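Local atomic coordinates of extracellular ligand-binding receptor (Desulfohalobium retbaense DSM 5692, PDB entry 5ERE), a protein that probably senses small extracellular solutes, its leucine-binding-type domain holding 4-methyl-2-oxopentanoate (ketoleucine) and its tandem PAS-type sensor region holding cytosine. Residues Leu171-Ile174 with Lys175-Ser179; Thr330-Ala333 with Gln334-Ala338; Glu410-Ile413 with Arg414-Thr418; Ile487-Asn491 with Ala492-Gly496. All blocks are in the same frame, centred on the assembly; numbering follows the deposited sequence.

Contact 1 of 4, residues Leu171-Ile174 with Lys175-Ser179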
loop_
_atom_site.group_PDB
_atom_site.type_symbol
_atom_site.label_atom_id
_atom_site.label_comp_id
_atom_site.label_asym_id
_atom_site.label_seq_id
_atom_site.Cartn_x
_atom_site.Cartn_y
_atom_site.Cartn_z
ATOM N N LEU A 171 9.136 21.823 18.819
ATOM C CA LEU A 171 9.287 22.556 17.572
ATOM C C LEU A 171 10.679 23.225 17.515
ATOM O O LEU A 171 11.212 23.443 16.427
ATOM C CB LEU A 171 8.176 23.612 17.430
ATOM C CG LEU A 171 6.748 23.223 17.007
ATOM C CD1 LEU A 171 5.852 24.441 17.141
ATOM C CD2 LEU A 171 6.677 22.665 15.586
ATOM N N ALA A 172 11.264 23.529 18.676
ATOM C CA ALA A 172 12.615 24.123 18.716
ATOM C C ALA A 172 13.637 23.054 18.359
ATOM O O ALA A 172 14.447 23.241 17.449
ATOM C CB ALA A 172 12.921 24.732 20.088
ATOM N N THR A 173 13.566 21.923 19.060
ATOM C CA THR A 173 14.334 20.737 18.702
ATOM C C THR A 173 14.254 20.468 17.211
ATOM O O THR A 173 15.250 20.156 16.569
ATOM C CB THR A 173 13.814 19.492 19.425
ATOM O OG1 THR A 173 13.698 19.758 20.822
ATOM C CG2 THR A 173 14.733 18.299 19.203
ATOM N N ILE A 174 13.052 20.592 16.667
ATOM C CA ILE A 174 12.801 20.182 15.300
ATOM C C ILE A 174 13.410 21.144 14.287
ATOM O O ILE A 174 14.008 20.717 13.293
ATOM C CB ILE A 174 11.284 20.061 15.037
ATOM C CG1 ILE A 174 10.770 18.728 15.590
ATOM C CG2 ILE A 174 10.979 20.185 13.529
ATOM C CD1 ILE A 174 9.249 18.670 15.737
ATOM N N LYS A 175 13.201 22.434 14.506
ATOM C CA LYS A 175 13.749 23.441 13.610
ATOM C C LYS A 175 15.260 23.291 13.549
ATOM O O LYS A 175 15.857 23.406 12.485
ATOM C CB LYS A 175 13.372 24.848 14.059
ATOM C CG LYS A 175 14.118 25.938 13.311
ATOM C CD LYS A 175 13.497 27.296 13.555
ATOM C CE LYS A 175 14.532 28.405 13.519
ATOM N NZ LYS A 175 13.943 29.726 13.864
ATOM N N ALA A 176 15.853 22.958 14.689
ATOM C CA ALA A 176 17.304 22.845 14.799
ATOM C C ALA A 176 17.849 21.619 14.072
ATOM O O ALA A 176 19.052 21.364 14.119
ATOM C CB ALA A 176 17.720 22.804 16.265
ATOM N N ARG A 177 16.982 20.859 13.403
ATOM C CA ARG A 177 17.476 19.740 12.603
ATOM C C ARG A 177 17.201 19.959 11.133
ATOM O O ARG A 177 17.445 19.059 10.320
ATOM C CB ARG A 177 16.870 18.428 13.059
ATOM C CG ARG A 177 16.893 18.216 14.550
ATOM C CD ARG A 177 18.081 17.405 15.001
ATOM N NE ARG A 177 17.873 16.981 16.387
ATOM C CZ ARG A 177 18.488 17.488 17.456
ATOM N NH1 ARG A 177 19.409 18.441 17.336
ATOM N NH2 ARG A 177 18.187 17.018 18.661
ATOM N N ASP A 178 16.685 21.146 10.805
ATOM C CA ASP A 178 16.521 21.569 9.409
ATOM C C ASP A 178 15.860 20.483 8.569
ATOM O O ASP A 178 16.410 20.034 7.560
ATOM C CB ASP A 178 17.881 21.940 8.818
ATOM C CG ASP A 178 18.674 22.845 9.745
ATOM O OD1 ASP A 178 18.332 24.043 9.817
ATOM O OD2 ASP A 178 19.608 22.355 10.420
ATOM N N SER A 179 14.689 20.043 9.015
ATOM C CA SER A 179 14.039 18.920 8.376
ATOM C C SER A 179 13.494 19.351 7.026
ATOM O O SER A 179 13.195 20.524 6.797
ATOM C CB SER A 179 12.923 18.356 9.263
ATOM O OG SER A 179 11.877 19.296 9.443
#
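Arg-177 folds back alongside Thr-173, the two side chains pointing the same way, with CG of Arg-177 3.2 Å from Thr-173 O and its NH2 3.7 Å from Thr-173 CG2. This is the C-terminal end of helix 168-175, the helix of a beta-alpha-beta crossover that leaves strand 154-160, passes over strand 129-134 and enters strand 181-185 in the periplasmic-binding-protein fold. The bend of the arginine comes at chi2 (-96°), which turns the guanidinium back toward the helix; Thr-173 O then lies above one of its faces, near the rim. Thr-173 OG1 is directed the other way, hydrogen-bonded to Ala-169 O one turn earlier.

How a helix stops can be followed bond by bond. Lys-175 N to Leu-171 O (2.9 Å) and Ala-176 N to Ala-172 O (3.1 Å) keep the alpha-helical spacing; Arg-177 N then shortens the step to reach Ile-174 O at 3.0 Å. A type I turn from Lys-175 to Asp-178 follows, closed by Asp-178 N on Lys-175 O. Beneath, Ile-174 is buried against Ala-130, Leu-132 and Gln-158, while Lys-175 stretches across to give NZ to Ala-200 O. As the chain turns toward the sheet, Ser-179 points its CB back at the helix, leaving its OG 4.3 Å from CG2 of Ile-174.

Contact 2 of 4, residues Thr330-Ala333 with Gln334-Ala338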
loop_
_atom_site.group_PDB
_atom_site.type_symbol
_atom_site.label_atom_id
_atom_site.label_comp_id
_atom_site.label_asym_id
_atom_site.label_seq_id
_atom_site.Cartn_x
_atom_site.Cartn_y
_atom_site.Cartn_z
ATOM N N THR A 330 6.295 6.170 -12.321
ATOM C CA THR A 330 7.731 6.412 -12.411
ATOM C C THR A 330 8.517 5.542 -11.467
ATOM O O THR A 330 9.510 4.942 -11.867
ATOM C CB THR A 330 8.078 7.898 -12.124
ATOM O OG1 THR A 330 7.372 8.722 -13.057
ATOM C CG2 THR A 330 9.564 8.120 -12.277
ATOM N N GLN A 331 8.064 5.452 -10.223
ATOM C CA GLN A 331 8.748 4.612 -9.239
ATOM C C GLN A 331 8.798 3.148 -9.676
ATOM O O GLN A 331 9.758 2.434 -9.412
ATOM C CB GLN A 331 8.067 4.731 -7.882
ATOM C CG GLN A 331 8.338 6.088 -7.206
ATOM C CD GLN A 331 7.575 6.274 -5.907
ATOM O OE1 GLN A 331 6.669 5.498 -5.573
ATOM N NE2 GLN A 331 7.945 7.312 -5.158
ATOM N N THR A 332 7.764 2.708 -10.371
ATOM C CA THR A 332 7.719 1.327 -10.848
ATOM C C THR A 332 8.644 1.162 -12.047
ATOM O O THR A 332 9.409 0.192 -12.099
ATOM C CB THR A 332 6.278 0.909 -11.243
ATOM O OG1 THR A 332 5.405 1.169 -10.148
ATOM C CG2 THR A 332 6.165 -0.596 -11.639
ATOM N N ALA A 333 8.559 2.102 -13.007
ATOM C CA ALA A 333 9.482 2.127 -14.150
ATOM C C ALA A 333 10.921 2.065 -13.668
ATOM O O ALA A 333 11.760 1.376 -14.253
ATOM C CB ALA A 333 9.291 3.389 -14.986
ATOM N N GLN A 334 11.208 2.823 -12.615
ATOM C CA GLN A 334 12.576 2.906 -12.112
ATOM C C GLN A 334 13.030 1.608 -11.467
ATOM O O GLN A 334 14.183 1.201 -11.633
ATOM C CB GLN A 334 12.705 4.042 -11.101
ATOM C CG GLN A 334 12.651 5.391 -11.759
ATOM C CD GLN A 334 12.630 6.526 -10.766
ATOM O OE1 GLN A 334 12.599 6.319 -9.549
ATOM N NE2 GLN A 334 12.639 7.733 -11.280
ATOM N N GLU A 335 12.156 0.955 -10.702
ATOM C CA GLU A 335 12.585 -0.287 -10.100
ATOM C C GLU A 335 12.861 -1.299 -11.199
ATOM O O GLU A 335 13.869 -2.004 -11.148
ATOM C CB GLU A 335 11.559 -0.827 -9.117
ATOM C CG GLU A 335 11.998 -2.144 -8.506
ATOM C CD GLU A 335 11.203 -2.528 -7.277
ATOM O OE1 GLU A 335 10.198 -1.851 -7.006
ATOM O OE2 GLU A 335 11.579 -3.510 -6.586
ATOM N N LEU A 336 11.980 -1.350 -12.201
ATOM C CA LEU A 336 12.156 -2.270 -13.323
ATOM C C LEU A 336 13.436 -1.975 -14.119
ATOM O O LEU A 336 14.156 -2.898 -14.478
ATOM C CB LEU A 336 10.936 -2.234 -14.259
ATOM C CG LEU A 336 9.672 -2.896 -13.682
ATOM C CD1 LEU A 336 8.394 -2.518 -14.444
ATOM C CD2 LEU A 336 9.809 -4.454 -13.562
ATOM N N ASN A 337 13.721 -0.706 -14.425
ATOM C CA ASN A 337 14.954 -0.387 -15.154
ATOM C C ASN A 337 16.196 -0.773 -14.385
ATOM O O ASN A 337 17.150 -1.254 -14.973
ATOM C CB ASN A 337 15.017 1.102 -15.517
ATOM C CG ASN A 337 14.030 1.458 -16.649
ATOM O OD1 ASN A 337 13.757 0.640 -17.543
ATOM N ND2 ASN A 337 13.473 2.657 -16.589
ATOM N N ALA A 338 16.183 -0.576 -13.074
ATOM C CA ALA A 338 17.336 -0.926 -12.260
ATOM C C ALA A 338 17.496 -2.454 -12.128
ATOM O O ALA A 338 18.608 -2.995 -12.074
ATOM C CB ALA A 338 17.212 -0.294 -10.906
#
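Gln-334 lays its side chain obliquely across Thr-330, one turn back on the same helix, bringing NE2 to 3.3 Å from the methyl CG2 of the threonine. With CG anti to the carbonyl carbon (chi1 -72°) and the chain extended beyond it, the glutamine runs back along the helix surface, its CG 3.2 Å from Thr-330 O. That same carbonyl oxygen takes the Gln-334 N-H at 2.8 Å, nearly along the C=O axis. The hydroxyl of Thr-330 is turned to Pro-326 O instead.

Buried Ala-333 sets its methyl against Thr-546 and Leu-557, while its carbonyl receives Asn-337 N at 2.9 Å. Thr-332 gives the apolar counterpart of the first pair. Its CG2 and CD1 of Leu-336 lie side by side 4.1 Å apart, both side chains against Leu-557, and Leu-336 N meets Thr-332 O in a nearly straight bond (171°). On a neighbouring flank Glu-335 forms salt bridges with Lys-469 and Arg-468 of helix 461-470. Successive i to i+4 backbone bonds, with a polar outer pair and small and branched residues turned to strands 541-550 and 553-561, are the pattern of an amphipathic alpha helix, here the long helix 324-357 that runs along the tandem PAS sensor.

Contact 3 of 4, residues Glu410-Ile413 with Arg414-Thr418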
loop_
_atom_site.group_PDB
_atom_site.type_symbol
_atom_site.label_atom_id
_atom_site.label_comp_id
_atom_site.label_asym_id
_atom_site.label_seq_id
_atom_site.Cartn_x
_atom_site.Cartn_y
_atom_site.Cartn_z
ATOM N N GLU A 410 13.262 -15.852 -31.528
ATOM C CA GLU A 410 13.476 -14.567 -32.224
ATOM C C GLU A 410 14.727 -13.817 -31.692
ATOM O O GLU A 410 15.512 -13.285 -32.478
ATOM C CB GLU A 410 12.208 -13.702 -32.128
ATOM C CG GLU A 410 11.848 -13.129 -30.751
ATOM C CD GLU A 410 12.631 -11.858 -30.425
ATOM O OE1 GLU A 410 12.784 -11.543 -29.224
ATOM O OE2 GLU A 410 13.105 -11.181 -31.371
ATOM N N GLN A 411 14.939 -13.817 -30.374
ATOM C CA GLN A 411 16.108 -13.129 -29.785
ATOM C C GLN A 411 17.424 -13.801 -30.138
ATOM O O GLN A 411 18.461 -13.136 -30.224
ATOM C CB GLN A 411 15.977 -13.021 -28.259
ATOM C CG GLN A 411 16.413 -14.247 -27.417
ATOM C CD GLN A 411 15.388 -15.373 -27.465
ATOM O OE1 GLN A 411 14.483 -15.356 -28.287
ATOM N NE2 GLN A 411 15.491 -16.316 -26.532
ATOM N N ILE A 412 17.381 -15.117 -30.339
ATOM C CA ILE A 412 18.571 -15.908 -30.620
ATOM C C ILE A 412 19.025 -15.638 -32.060
ATOM O O ILE A 412 20.212 -15.541 -32.360
ATOM C CB ILE A 412 18.309 -17.440 -30.425
ATOM C CG1 ILE A 412 18.036 -17.783 -28.960
ATOM C CG2 ILE A 412 19.455 -18.277 -30.988
ATOM C CD1 ILE A 412 19.190 -17.560 -28.032
ATOM N N ILE A 413 18.063 -15.544 -32.957
ATOM C CA ILE A 413 18.340 -15.126 -34.316
ATOM C C ILE A 413 19.036 -13.775 -34.331
ATOM O O ILE A 413 20.066 -13.589 -34.997
ATOM C CB ILE A 413 17.019 -15.081 -35.124
ATOM C CG1 ILE A 413 16.454 -16.505 -35.243
ATOM C CG2 ILE A 413 17.240 -14.498 -36.500
ATOM C CD1 ILE A 413 15.000 -16.599 -35.833
ATOM N N ARG A 414 18.496 -12.832 -33.573
ATOM C CA ARG A 414 19.029 -11.480 -33.584
ATOM C C ARG A 414 20.441 -11.440 -33.033
ATOM O O ARG A 414 21.302 -10.745 -33.557
ATOM C CB ARG A 414 18.120 -10.558 -32.796
ATOM C CG ARG A 414 16.797 -10.325 -33.518
ATOM C CD ARG A 414 15.980 -9.234 -32.889
ATOM N NE ARG A 414 15.354 -9.612 -31.617
ATOM C CZ ARG A 414 15.666 -9.097 -30.426
ATOM N NH1 ARG A 414 16.604 -8.165 -30.300
ATOM N NH2 ARG A 414 15.020 -9.504 -29.350
ATOM N N LEU A 415 20.689 -12.190 -31.968
ATOM C CA LEU A 415 22.039 -12.207 -31.389
ATOM C C LEU A 415 23.025 -12.809 -32.395
ATOM O O LEU A 415 24.176 -12.358 -32.536
ATOM C CB LEU A 415 22.053 -12.984 -30.066
ATOM C CG LEU A 415 23.415 -13.025 -29.343
ATOM C CD1 LEU A 415 23.242 -12.951 -27.838
ATOM C CD2 LEU A 415 24.166 -14.259 -29.752
ATOM N N HIS A 416 22.561 -13.826 -33.108
ATOM C CA HIS A 416 23.392 -14.499 -34.089
ATOM C C HIS A 416 23.690 -13.598 -35.287
ATOM O O HIS A 416 24.781 -13.640 -35.836
ATOM C CB HIS A 416 22.720 -15.789 -34.542
ATOM C CG HIS A 416 22.900 -16.916 -33.573
ATOM N ND1 HIS A 416 22.473 -18.202 -33.827
ATOM C CD2 HIS A 416 23.469 -16.943 -32.345
ATOM C CE1 HIS A 416 22.782 -18.977 -32.805
ATOM N NE2 HIS A 416 23.394 -18.238 -31.893
ATOM N N GLU A 417 22.718 -12.772 -35.655
ATOM C CA GLU A 417 22.877 -11.840 -36.760
ATOM C C GLU A 417 23.549 -10.518 -36.379
ATOM O O GLU A 417 23.957 -9.786 -37.270
ATOM C CB GLU A 417 21.507 -11.556 -37.375
ATOM C CG GLU A 417 20.889 -12.735 -38.095
ATOM C CD GLU A 417 21.779 -13.259 -39.202
ATOM O OE1 GLU A 417 22.156 -12.455 -40.078
ATOM O OE2 GLU A 417 22.111 -14.466 -39.191
ATOM N N THR A 418 23.662 -10.208 -35.081
ATOM C CA THR A 418 24.253 -8.930 -34.643
ATOM C C THR A 418 25.535 -9.132 -33.831
ATOM O O THR A 418 26.385 -8.254 -33.759
ATOM C CB THR A 418 23.238 -8.073 -33.791
ATOM O OG1 THR A 418 22.877 -8.761 -32.577
ATOM C CG2 THR A 418 21.963 -7.743 -34.612
#
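Glu-410 and Arg-414, one turn apart, meet in a side-on salt bridge: NE of the arginine reaches OE2 at 2.8 Å and NH2 reaches OE1 at 3.0 Å, one nitrogen to each oxygen. The carboxylate and guanidinium planes are only 15° apart, and NH2 uses the syn lone pair of OE1 in a nearly straight bond (169°). To get there Glu-410 takes the less common first torsion, CG between the backbone N and the carbonyl carbon (chi1 70°), and curls again at chi2. Both ends have second partners, Gln-425 N on OE1 and Leu-423 O on NH2, which tie the pair to the chain around strand 422-423. A methionine in place of Arg-414 would probably leave the Glu-410 carboxylate without its charged mate and the Leu-423 carbonyl without this donor.

Backbone bonds such as Leu-415 N to Gln-411 O (3.0 Å) carry helix 410-418 of the Cache-type sensor domain, which starts beside the cytosine pocket. There Gln-411 hydrogen-bonds through NE2 to Gln-409, a cytosine-binding residue, and to Asp-437.

Apolar contact is made by Ile-412, whose CG2 sits over a face of the His-416 ring, 4.0 Å from its centroid, in a CH-pi interaction. Ile-412 O lies over a face of the ring too, 3.3 Å from His-416 CG. Near the helix end, Thr-418 OG1 donates to Arg-414 O at 2.7 Å.

Contact 4 of 4, residues Ile487-Asn491 with Ala492-Gly496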
loop_
_atom_site.group_PDB
_atom_site.type_symbol
_atom_site.label_atom_id
_atom_site.label_comp_id
_atom_site.label_asym_id
_atom_site.label_seq_id
_atom_site.Cartn_x
_atom_site.Cartn_y
_atom_site.Cartn_z
ATOM N N ILE A 487 1.445 -8.643 -21.588
ATOM C CA ILE A 487 2.427 -9.490 -20.910
ATOM C C ILE A 487 2.121 -9.676 -19.449
ATOM O O ILE A 487 2.321 -10.733 -18.909
ATOM C CB ILE A 487 3.842 -8.899 -21.013
ATOM C CG1 ILE A 487 4.290 -8.932 -22.455
ATOM C CG2 ILE A 487 4.853 -9.727 -20.147
ATOM C CD1 ILE A 487 5.580 -8.162 -22.653
ATOM N N TYR A 488 1.713 -8.617 -18.783
ATOM C CA TYR A 488 1.322 -8.735 -17.398
ATOM C C TYR A 488 0.071 -7.890 -17.163
ATOM O O TYR A 488 -0.024 -6.729 -17.583
ATOM C CB TYR A 488 2.423 -8.289 -16.409
ATOM C CG TYR A 488 1.832 -8.241 -15.024
ATOM C CD1 TYR A 488 1.494 -9.421 -14.352
ATOM C CD2 TYR A 488 1.527 -7.029 -14.419
ATOM C CE1 TYR A 488 0.878 -9.388 -13.110
ATOM C CE2 TYR A 488 0.942 -6.981 -13.169
ATOM C CZ TYR A 488 0.605 -8.182 -12.521
ATOM O OH TYR A 488 -0.019 -8.156 -11.294
ATOM N N ASP A 489 -0.839 -8.482 -16.409
ATOM C CA ASP A 489 -2.043 -7.837 -15.918
ATOM C C ASP A 489 -2.437 -8.559 -14.642
ATOM O O ASP A 489 -2.313 -9.755 -14.575
ATOM C CB ASP A 489 -3.192 -7.925 -16.936
ATOM C CG ASP A 489 -4.380 -7.103 -16.509
ATOM O OD1 ASP A 489 -5.107 -7.514 -15.587
ATOM O OD2 ASP A 489 -4.526 -5.997 -17.029
ATOM N N VAL A 490 -2.919 -7.840 -13.645
ATOM C CA VAL A 490 -3.287 -8.451 -12.392
ATOM C C VAL A 490 -4.454 -9.450 -12.596
ATOM O O VAL A 490 -4.591 -10.429 -11.843
ATOM C CB VAL A 490 -3.643 -7.392 -11.346
ATOM C CG1 VAL A 490 -4.889 -6.620 -11.728
ATOM C CG2 VAL A 490 -3.799 -8.036 -9.992
ATOM N N ASN A 491 -5.254 -9.208 -13.635
ATOM C CA ASN A 491 -6.208 -10.207 -14.122
ATOM C C ASN A 491 -5.572 -11.128 -15.169
ATOM O O ASN A 491 -5.489 -10.779 -16.341
ATOM C CB ASN A 491 -7.449 -9.524 -14.731
ATOM C CG ASN A 491 -8.387 -10.533 -15.387
ATOM O OD1 ASN A 491 -8.226 -11.753 -15.215
ATOM N ND2 ASN A 491 -9.348 -10.039 -16.157
ATOM N N ALA A 492 -5.117 -12.296 -14.754
ATOM C CA ALA A 492 -4.343 -13.165 -15.639
ATOM C C ALA A 492 -5.080 -13.596 -16.898
ATOM O O ALA A 492 -4.443 -14.016 -17.869
ATOM C CB ALA A 492 -3.887 -14.392 -14.873
ATOM N N GLU A 493 -6.408 -13.496 -16.898
ATOM C CA GLU A 493 -7.182 -13.890 -18.067
ATOM C C GLU A 493 -6.862 -12.989 -19.238
ATOM O O GLU A 493 -7.084 -13.368 -20.385
ATOM C CB GLU A 493 -8.689 -13.864 -17.772
ATOM C CG GLU A 493 -9.140 -15.019 -16.898
ATOM C CD GLU A 493 -10.553 -14.854 -16.369
ATOM O OE1 GLU A 493 -11.291 -13.989 -16.889
ATOM O OE2 GLU A 493 -10.923 -15.589 -15.425
ATOM N N GLU A 494 -6.349 -11.796 -18.951
ATOM C CA GLU A 494 -5.988 -10.848 -19.997
ATOM C C GLU A 494 -4.603 -11.131 -20.606
ATOM O O GLU A 494 -4.293 -10.669 -21.715
ATOM C CB GLU A 494 -6.037 -9.419 -19.445
ATOM C CG GLU A 494 -7.331 -9.060 -18.706
ATOM C CD GLU A 494 -8.387 -8.445 -19.613
ATOM O OE1 GLU A 494 -8.551 -8.937 -20.750
ATOM O OE2 GLU A 494 -9.049 -7.466 -19.188
ATOM N N ILE A 495 -3.755 -11.860 -19.878
ATOM C CA ILE A 495 -2.405 -12.130 -20.352
ATOM C C ILE A 495 -2.433 -12.991 -21.595
ATOM O O ILE A 495 -3.058 -14.068 -21.618
ATOM C CB ILE A 495 -1.529 -12.824 -19.259
ATOM C CG1 ILE A 495 -1.426 -11.902 -18.028
ATOM C CG2 ILE A 495 -0.159 -13.183 -19.839
ATOM C CD1 ILE A 495 -0.607 -12.461 -16.854
ATOM N N GLY A 496 -1.736 -12.517 -22.621
ATOM C CA GLY A 496 -1.667 -13.237 -23.880
ATOM C C GLY A 496 -2.616 -12.649 -24.913
ATOM O O GLY A 496 -2.499 -12.956 -26.083
#
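An Asx turn leads the chain out of edge strand 486-488 and into a short 3-10 segment, 492-494, that folds back beside it. Asp-489 OD1 takes the Asn-491 N-H on its anti lone pair at 2.6 Å. Asn-491 in turn grips the 3-10 segment twice: its carbonyl oxygen accepts Glu-494 N at 2.9 Å, and OD1 accepts Glu-493 N at 3.0 Å from well above the amide's carbonyl plane. Having CG anti to the backbone N (chi1 174°) swings the amide over the start of the segment, where ND2 comes 3.4 Å from CG of Glu-494, the amide and carboxylate planes 47° apart. A valine here is likely to leave Glu-493 N without its side-chain acceptor and the first 3-10 turn held less firmly.

Farther back, Ile-495 reaches to the strand, placing CG2 3.6 Å from Ile-487 O and CD1 4.5 Å from CD1 of Tyr-488. Glu-494 CB approaches Asp-489 CB to 4.1 Å.

A backbone hydrogen bond then joins Gly-496 to Thr-486, so the returning chain rejoins the strand. Toward strand 476-480, Ile-487 and Tyr-488 form a classic beta bulge opposite Val-479, and both side chains pack on Phe-462 of helix 461-470.

How the contacts relate
From the N terminus the four contacts come in series; none nests in or crosses another, since each joins residues adjacent in sequence. Contact 1 ends a helix in the ligand-binding domain and turns it toward strand 181-185. Contact 2 closes no loop: it is an inner part of the helix that leads on to the sensor region. Contact 3 is a short helix by the cytosine pocket, its centre about 59 Å from that of contact 1. Contact 4 folds the chain back on an edge strand, its nearest atoms about 8 Å from contact 2 and about 10 Å from contact 3. Helix 461-470 bridges contacts 2 and 4, touching residues of both.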